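Local coordinates for folylpolyglutamate synthase protein FOLC (Mycobacterium tuberculosis, PDB 2VOS), which probably adds L-glutamate to dihydropteroate and extends the gamma-glutamate tail of tetrahydrofolate, at the expense of ATP, at residues E296-A299 and H300-V303. Residues are numbered along the deposited sequence; the frame is centred on the assembly and turned at random.
With ADP (adenosine-5'-diphosphate), chain B.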
# COMPACT_ATOMS: atom_id res chain seq x y z
N GLU A 296 -0.22 15.75 2.37
CA GLU A 296 1.09 15.93 3.00
C GLU A 296 1.78 14.58 3.21
O GLU A 296 2.99 14.45 3.10
CB GLU A 296 1.01 16.71 4.33
CG GLU A 296 2.44 16.94 4.89
CD GLU A 296 2.49 17.43 6.31
OE1 GLU A 296 1.49 18.06 6.75
OE2 GLU A 296 3.56 17.20 6.97
N HIS A 297 1.02 13.56 3.55
CA HIS A 297 1.64 12.25 3.75
C HIS A 297 2.36 11.76 2.51
O HIS A 297 3.38 11.04 2.62
CB HIS A 297 0.62 11.18 4.14
CG HIS A 297 -0.55 11.07 3.19
ND1 HIS A 297 -1.52 12.04 3.10
CD2 HIS A 297 -0.97 10.04 2.40
CE1 HIS A 297 -2.43 11.66 2.21
NE2 HIS A 297 -2.15 10.43 1.82
N GLN A 298 1.85 12.09 1.32
CA GLN A 298 2.56 11.67 0.10
C GLN A 298 3.91 12.42 -0.09
O GLN A 298 4.81 11.92 -0.71
CB GLN A 298 1.67 11.74 -1.15
CG GLN A 298 0.44 10.77 -1.04
CD GLN A 298 0.84 9.31 -1.17
OE1 GLN A 298 2.02 8.97 -1.21
NE2 GLN A 298 -0.14 8.44 -1.31
N ALA A 299 4.03 13.63 0.44
CA ALA A 299 5.33 14.29 0.40
C ALA A 299 6.35 13.52 1.23
O ALA A 299 7.53 13.42 0.87
CB ALA A 299 5.21 15.79 0.92
N HIS A 300 5.90 12.95 2.34
CA HIS A 300 6.80 12.20 3.23
C HIS A 300 7.17 10.86 2.61
O HIS A 300 8.32 10.41 2.72
CB HIS A 300 6.14 12.02 4.63
CG HIS A 300 6.13 13.30 5.40
ND1 HIS A 300 7.29 13.93 5.79
CD2 HIS A 300 5.11 14.12 5.75
CE1 HIS A 300 6.99 15.09 6.35
NE2 HIS A 300 5.68 15.23 6.33
N ASN A 301 6.19 10.22 1.98
CA ASN A 301 6.44 8.99 1.22
C ASN A 301 7.43 9.30 0.08
O ASN A 301 8.34 8.53 -0.15
CB ASN A 301 5.15 8.43 0.57
CG ASN A 301 4.17 7.92 1.63
OD1 ASN A 301 4.56 7.70 2.78
ND2 ASN A 301 2.92 7.69 1.23
N ALA A 302 7.24 10.42 -0.62
CA ALA A 302 8.22 10.80 -1.66
C ALA A 302 9.64 10.92 -1.19
O ALA A 302 10.56 10.36 -1.78
CB ALA A 302 7.79 12.10 -2.34
N VAL A 303 9.89 11.65 -0.10
CA VAL A 303 11.29 11.82 0.25
C VAL A 303 11.85 10.49 0.78
O VAL A 303 13.03 10.19 0.64
CB VAL A 303 11.48 12.92 1.34
CG1 VAL A 303 10.94 12.45 2.69
CG2 VAL A 303 12.95 13.32 1.44
PB ADP B . 0.21 0.39 2.72
O1B ADP B . 0.73 -0.30 1.49
O2B ADP B . -1.10 -0.18 3.20
O3B ADP B . 1.19 0.63 3.82
PA ADP B . -0.66 2.60 0.95
O1A ADP B . -1.49 1.58 0.19
O2A ADP B . 0.27 3.61 0.30
O3A ADP B . -0.06 1.95 2.32
O5' ADP B . -1.81 3.55 1.61
C5' ADP B . -3.01 3.07 2.24
C4' ADP B . -3.73 4.33 2.77
O4' ADP B . -2.92 4.93 3.82
C3' ADP B . -3.83 5.47 1.76
O3' ADP B . -5.11 5.49 1.15
C2' ADP B . -3.73 6.77 2.50
O2' ADP B . -5.03 6.99 3.14
C1' ADP B . -2.88 6.37 3.68
N9 ADP B . -1.43 6.68 3.60
C8 ADP B . -0.48 6.36 2.65
N7 ADP B . 0.74 6.81 3.05
C5 ADP B . 0.59 7.31 4.31
C6 ADP B . 1.46 7.90 5.33
N6 ADP B . 2.78 8.06 5.11
N1 ADP B . 0.86 8.32 6.45
C2 ADP B . -0.47 8.26 6.73
N3 ADP B . -1.34 7.69 5.85
C4 ADP B . -0.84 7.24 4.66
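Within helix 296-312, Asn-301 N donates to His-297 O at 3.0 Å, and the i to i+4 pairs Gln-298 with Ala-302 and Ala-299 with Val-303 continue the alpha-helical ladder, whereas His-300 N reaches Glu-296 O only weakly. One turn apart, Asn-301 ND2 donates to Gln-298 OE1 at 2.9 Å; the two amide planes stand 82° apart, and the donor lies above the Gln-298 carbonyl plane. The same ND2 donates almost straight (172°) to ADP N7 at 3.0 Å, while ADP N6 donates to Asn-301 OD1, also at 3.0 Å. Gln-298 is bent at chi2 (-72°), which turns its amide back toward Asn-301; its NE2 is hydrogen-bonded to Ser-77 OG of helix 75-88. His-297 packs CB against the adenine, 3.6 Å from ADP C6. On another side of the helix, His-300 NE2 donates in its ring plane to the anti lone pair of Glu-296 OE2 at 3.0 Å, and ND1 is hydrogen-bonded to Glu-259 OE2, so both ring nitrogens are held by carboxylates, which would probably favour a protonated imidazole. The paired bonds of Asn-301 read the N6/N7 edge of adenine, and Gln-298, a second-shell residue, probably helps to hold the Asn-301 amide in the orientation that serves N6 and N7.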